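Local coordinates for exopolysaccharide biosynthesis protein (Pantoea stewartii subsp. stewartii DC283, PDB 6TGF), which modifies the glycan biofilm matrix, probably as a hydrolase acting on exopolysaccharide, and has a trimeric, tailspike-like parallel beta-helix fold, at residues L348-C362 against A372-Q385. Sequence-based numbering, arbitrary orientation.
Sequences LRNTCPGGQFFRGAC and ALSLLDTLDCKIDQ. With EDO (1,2-ethanediol), chain L.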
loop_
_atom_site.group_PDB
_atom_site.type_symbol
_atom_site.label_atom_id
_atom_site.label_comp_id
_atom_site.label_asym_id
_atom_site.label_seq_id
_atom_site.Cartn_x
_atom_site.Cartn_y
_atom_site.Cartn_z
ATOM N N LEU B 348 -20.661 10.867 9.402
ATOM C CA LEU B 348 -20.622 9.953 10.574
ATOM C C LEU B 348 -19.807 10.572 11.714
ATOM O O LEU B 348 -18.749 11.170 11.438
ATOM C CB LEU B 348 -20.030 8.604 10.152
ATOM C CG LEU B 348 -19.987 7.540 11.252
ATOM C CD1 LEU B 348 -20.429 6.182 10.727
ATOM C CD2 LEU B 348 -18.606 7.450 11.886
ATOM N N ARG B 349 -20.301 10.418 12.947
ATOM C CA ARG B 349 -19.535 10.626 14.203
ATOM C C ARG B 349 -19.606 9.344 15.038
ATOM O O ARG B 349 -20.726 8.835 15.238
ATOM C CB ARG B 349 -20.084 11.801 15.018
ATOM C CG ARG B 349 -19.512 11.872 16.427
ATOM C CD ARG B 349 -19.715 13.212 17.104
ATOM N NE ARG B 349 -21.121 13.541 17.286
ATOM C CZ ARG B 349 -21.573 14.699 17.762
ATOM N NH1 ARG B 349 -20.725 15.657 18.103
ATOM N NH2 ARG B 349 -22.873 14.899 17.884
ATOM N N ASN B 350 -18.454 8.859 15.508
ATOM C CA ASN B 350 -18.339 7.728 16.465
ATOM C C ASN B 350 -17.982 8.309 17.838
ATOM O O ASN B 350 -16.950 9.000 17.928
ATOM C CB ASN B 350 -17.318 6.693 15.985
ATOM C CG ASN B 350 -17.389 5.379 16.736
ATOM O OD1 ASN B 350 -18.299 5.153 17.531
ATOM N ND2 ASN B 350 -16.430 4.502 16.487
ATOM N N THR B 351 -18.813 8.053 18.855
ATOM C CA THR B 351 -18.680 8.617 20.227
ATOM C C THR B 351 -18.343 7.517 21.244
ATOM O O THR B 351 -18.302 7.837 22.450
ATOM C CB THR B 351 -19.951 9.372 20.639
ATOM O OG1 THR B 351 -21.086 8.557 20.343
ATOM C CG2 THR B 351 -20.088 10.705 19.940
ATOM N N CYS B 352 -18.097 6.284 20.789
ATOM C CA CYS B 352 -17.684 5.141 21.647
ATOM C C CYS B 352 -16.356 5.469 22.322
ATOM O O CYS B 352 -15.346 5.640 21.643
ATOM C CB CYS B 352 -17.540 3.854 20.843
ATOM S SG CYS B 352 -16.992 2.443 21.838
ATOM N N PRO B 353 -16.312 5.580 23.670
ATOM C CA PRO B 353 -15.067 5.861 24.383
ATOM C C PRO B 353 -14.285 4.582 24.716
ATOM O O PRO B 353 -14.862 3.509 24.660
ATOM C CB PRO B 353 -15.585 6.534 25.660
ATOM C CG PRO B 353 -16.873 5.788 25.952
ATOM C CD PRO B 353 -17.452 5.441 24.593
ATOM N N GLY B 354 -13.001 4.732 25.056
ATOM C CA GLY B 354 -12.115 3.623 25.455
ATOM C C GLY B 354 -11.653 2.805 24.262
ATOM O O GLY B 354 -11.624 1.565 24.378
ATOM N N GLY B 355 -11.316 3.472 23.152
ATOM C CA GLY B 355 -10.696 2.851 21.966
ATOM C C GLY B 355 -11.668 2.725 20.807
ATOM O O GLY B 355 -12.712 2.068 20.982
ATOM N N GLN B 356 -11.327 3.328 19.662
ATOM C CA GLN B 356 -12.081 3.218 18.385
ATOM C C GLN B 356 -11.144 2.714 17.282
ATOM O O GLN B 356 -10.008 3.221 17.189
ATOM C CB GLN B 356 -12.681 4.567 17.985
ATOM C CG GLN B 356 -13.975 4.898 18.716
ATOM C CD GLN B 356 -14.560 6.221 18.287
ATOM O OE1 GLN B 356 -14.186 6.789 17.262
ATOM N NE2 GLN B 356 -15.493 6.724 19.077
ATOM N N PHE B 357 -11.613 1.740 16.498
ATOM C CA PHE B 357 -10.995 1.266 15.234
ATOM C C PHE B 357 -11.845 1.790 14.072
ATOM O O PHE B 357 -13.087 1.743 14.182
ATOM C CB PHE B 357 -10.903 -0.261 15.216
ATOM C CG PHE B 357 -9.933 -0.854 16.206
ATOM C CD1 PHE B 357 -8.599 -1.020 15.876
ATOM C CD2 PHE B 357 -10.354 -1.260 17.462
ATOM C CE1 PHE B 357 -7.704 -1.570 16.782
ATOM C CE2 PHE B 357 -9.457 -1.812 18.366
ATOM C CZ PHE B 357 -8.134 -1.965 18.025
ATOM N N PHE B 358 -11.206 2.287 13.009
ATOM C CA PHE B 358 -11.890 2.868 11.824
ATOM C C PHE B 358 -11.182 2.437 10.536
ATOM O O PHE B 358 -9.948 2.573 10.444
ATOM C CB PHE B 358 -11.952 4.393 11.927
ATOM C CG PHE B 358 -12.785 5.049 10.855
ATOM C CD1 PHE B 358 -12.213 5.460 9.663
ATOM C CD2 PHE B 358 -14.145 5.242 11.031
ATOM C CE1 PHE B 358 -12.979 6.057 8.674
ATOM C CE2 PHE B 358 -14.910 5.842 10.042
ATOM C CZ PHE B 358 -14.327 6.249 8.866
ATOM N N ARG B 359 -11.962 1.933 9.574
ATOM C CA ARG B 359 -11.530 1.656 8.179
ATOM C C ARG B 359 -12.463 2.407 7.223
ATOM O O ARG B 359 -13.683 2.167 7.278
ATOM C CB ARG B 359 -11.522 0.150 7.901
ATOM C CG ARG B 359 -10.339 -0.578 8.521
ATOM C CD ARG B 359 -10.296 -2.051 8.160
ATOM N NE ARG B 359 -10.058 -2.262 6.739
ATOM C CZ ARG B 359 -8.870 -2.179 6.140
ATOM N NH1 ARG B 359 -7.781 -1.881 6.832
ATOM N NH2 ARG B 359 -8.776 -2.394 4.840
ATOM N N GLY B 360 -11.896 3.300 6.407
ATOM C CA GLY B 360 -12.590 4.044 5.338
ATOM C C GLY B 360 -11.948 3.786 3.986
ATOM O O GLY B 360 -10.703 3.779 3.916
ATOM N N ALA B 361 -12.760 3.572 2.947
ATOM C CA ALA B 361 -12.300 3.291 1.566
ATOM C C ALA B 361 -13.332 3.799 0.553
ATOM O O ALA B 361 -14.531 3.555 0.758
ATOM C CB ALA B 361 -12.046 1.814 1.399
ATOM N N CYS B 362 -12.870 4.475 -0.502
ATOM C CA CYS B 362 -13.700 4.965 -1.636
ATOM C C CYS B 362 -14.838 5.846 -1.104
ATOM O O CYS B 362 -16.010 5.445 -1.232
ATOM C CB CYS B 362 -14.229 3.790 -2.447
ATOM S SG CYS B 362 -12.906 2.752 -3.124
ATOM N N ALA B 372 -17.134 16.046 8.252
ATOM C CA ALA B 372 -17.394 14.858 7.402
ATOM C C ALA B 372 -17.241 13.575 8.230
ATOM O O ALA B 372 -18.186 12.766 8.240
ATOM C CB ALA B 372 -16.476 14.859 6.202
ATOM N N LEU B 373 -16.097 13.403 8.899
ATOM C CA LEU B 373 -15.802 12.251 9.794
ATOM C C LEU B 373 -15.276 12.774 11.134
ATOM O O LEU B 373 -14.334 13.589 11.119
ATOM C CB LEU B 373 -14.775 11.332 9.125
ATOM C CG LEU B 373 -15.283 10.509 7.942
ATOM C CD1 LEU B 373 -14.128 9.817 7.231
ATOM C CD2 LEU B 373 -16.320 9.487 8.386
ATOM N N SER B 374 -15.868 12.312 12.241
ATOM C CA SER B 374 -15.491 12.666 13.635
ATOM C C SER B 374 -15.223 11.383 14.433
ATOM O O SER B 374 -16.179 10.608 14.631
ATOM C CB SER B 374 -16.561 13.505 14.283
ATOM O OG SER B 374 -16.199 13.850 15.612
ATOM N N LEU B 375 -13.973 11.174 14.861
ATOM C CA LEU B 375 -13.517 9.964 15.600
ATOM C C LEU B 375 -13.023 10.368 16.995
ATOM O O LEU B 375 -12.600 11.527 17.165
ATOM C CB LEU B 375 -12.410 9.274 14.795
ATOM C CG LEU B 375 -12.743 8.964 13.336
ATOM C CD1 LEU B 375 -11.559 8.313 12.640
ATOM C CD2 LEU B 375 -13.976 8.081 13.222
ATOM N N LEU B 376 -13.074 9.436 17.952
ATOM C CA LEU B 376 -12.708 9.668 19.375
ATOM C C LEU B 376 -11.828 8.519 19.882
ATOM O O LEU B 376 -12.172 7.353 19.620
ATOM C CB LEU B 376 -13.994 9.787 20.198
ATOM C CG LEU B 376 -13.813 10.196 21.659
ATOM C CD1 LEU B 376 -13.203 11.584 21.775
ATOM C CD2 LEU B 376 -15.141 10.136 22.398
ATOM N N ASP B 377 -10.738 8.847 20.583
ATOM C CA ASP B 377 -9.806 7.875 21.218
ATOM C C ASP B 377 -9.437 6.789 20.200
ATOM O O ASP B 377 -9.568 5.590 20.526
ATOM C CB ASP B 377 -10.425 7.275 22.481
ATOM C CG ASP B 377 -10.747 8.294 23.559
ATOM O OD1 ASP B 377 -10.069 9.340 23.605
ATOM O OD2 ASP B 377 -11.674 8.030 24.347
ATOM N N THR B 378 -8.998 7.202 19.010
ATOM C CA THR B 378 -8.645 6.307 17.877
ATOM C C THR B 378 -7.444 5.438 18.268
ATOM O O THR B 378 -6.438 6.001 18.742
ATOM C CB THR B 378 -8.366 7.118 16.606
ATOM O OG1 THR B 378 -9.553 7.841 16.282
ATOM C CG2 THR B 378 -7.954 6.255 15.436
ATOM N N LEU B 379 -7.559 4.120 18.075
ATOM C CA LEU B 379 -6.465 3.134 18.278
ATOM C C LEU B 379 -5.840 2.763 16.930
ATOM O O LEU B 379 -4.649 2.401 16.919
ATOM C CB LEU B 379 -7.027 1.895 18.981
ATOM C CG LEU B 379 -7.398 2.081 20.450
ATOM C CD1 LEU B 379 -8.049 0.823 21.001
ATOM C CD2 LEU B 379 -6.182 2.456 21.282
ATOM N N ASP B 380 -6.621 2.833 15.847
ATOM C CA ASP B 380 -6.187 2.508 14.461
ATOM C C ASP B 380 -7.219 3.081 13.483
ATOM O O ASP B 380 -8.411 2.743 13.621
ATOM C CB ASP B 380 -6.013 0.997 14.284
ATOM C CG ASP B 380 -5.410 0.589 12.951
ATOM O OD1 ASP B 380 -4.204 0.843 12.750
ATOM O OD2 ASP B 380 -6.152 0.022 12.120
ATOM N N CYS B 381 -6.777 3.927 12.546
ATOM C CA CYS B 381 -7.637 4.599 11.535
ATOM C C CYS B 381 -6.978 4.510 10.155
ATOM O O CYS B 381 -5.914 5.131 9.970
ATOM C CB CYS B 381 -7.883 6.055 11.909
ATOM S SG CYS B 381 -8.934 6.953 10.740
ATOM N N LYS B 382 -7.589 3.755 9.239
ATOM C CA LYS B 382 -7.167 3.640 7.818
ATOM C C LYS B 382 -8.250 4.276 6.943
ATOM O O LYS B 382 -9.371 3.739 6.910
ATOM C CB LYS B 382 -6.919 2.175 7.442
ATOM C CG LYS B 382 -5.482 1.708 7.627
ATOM C CD LYS B 382 -5.350 0.337 8.251
ATOM C CE LYS B 382 -3.943 0.053 8.727
ATOM N NZ LYS B 382 -3.909 -1.038 9.728
ATOM N N ILE B 383 -7.921 5.393 6.288
ATOM C CA ILE B 383 -8.804 6.081 5.301
ATOM C C ILE B 383 -8.046 6.151 3.971
ATOM O O ILE B 383 -7.147 6.999 3.847
ATOM C CB ILE B 383 -9.253 7.465 5.815
ATOM C CG1 ILE B 383 -9.545 7.440 7.320
ATOM C CG2 ILE B 383 -10.450 7.956 5.011
ATOM C CD1 ILE B 383 -10.080 8.741 7.880
ATOM N N ASP B 384 -8.387 5.257 3.037
ATOM C CA ASP B 384 -7.751 5.124 1.700
ATOM C C ASP B 384 -8.746 5.583 0.627
ATOM O O ASP B 384 -9.962 5.423 0.845
ATOM C CB ASP B 384 -7.299 3.683 1.449
ATOM C CG ASP B 384 -6.535 3.496 0.148
ATOM O OD1 ASP B 384 -5.521 4.197 -0.044
ATOM O OD2 ASP B 384 -6.966 2.657 -0.667
ATOM N N GLN B 385 -8.238 6.130 -0.483
ATOM C CA GLN B 385 -9.040 6.565 -1.660
ATOM C C GLN B 385 -10.249 7.383 -1.192
ATOM O O GLN B 385 -11.384 6.911 -1.377
ATOM C CB GLN B 385 -9.495 5.354 -2.475
ATOM C CG GLN B 385 -8.406 4.759 -3.352
ATOM C CD GLN B 385 -8.995 3.853 -4.404
ATOM O OE1 GLN B 385 -9.057 4.199 -5.582
ATOM N NE2 GLN B 385 -9.457 2.688 -3.977
HETATM C C1 EDO L . -3.486 -1.470 18.336
HETATM O O1 EDO L . -3.299 -1.345 16.941
HETATM C C2 EDO L . -2.763 -0.435 19.112
HETATM O O2 EDO L . -2.978 0.880 18.637
#
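The amide of Gln356 is spent on backbone, bridging the turn of its own coil to the next coil. Its OE1 accepts Leu376 N at 3.0 Å, the donor standing above the carbonyl plane, while NE2 donates to Asn350 O (2.9 Å) and Cys352 O (2.8 Å). With CG anti to the carbonyl carbon (chi1 -80°) and the chain extended beyond it, the side chain reaches back across the loop 351-355, and the three bonds fix the amide's rotation. Also facing the interior, the Phe358 ring carries Leu375 CD1 over one face, with CD2 of that leucine 3.6 Å from Phe358 CD2; Ile383 CG1 meets the ring edge and Cys381 SG approaches obliquely. On the outward-facing side of the sheet, Leu379 CB lies over a face of the Phe357 ring, a CH-pi contact 4.3 Å from the centroid. Parallel strands 356-361 and 380-384 pair through bonds such as Phe358 N to Asp380 O (2.9 Å), after a beta bulge shifts the register between Gln356 and Phe357. These are successive coils of the right-handed beta-helix: strands 318-324 and 327-330 continue the stack beyond 348-362, 396-399 and 414-422 beyond 372-385, and Tyr304 of a neighbouring subunit packs on Phe357.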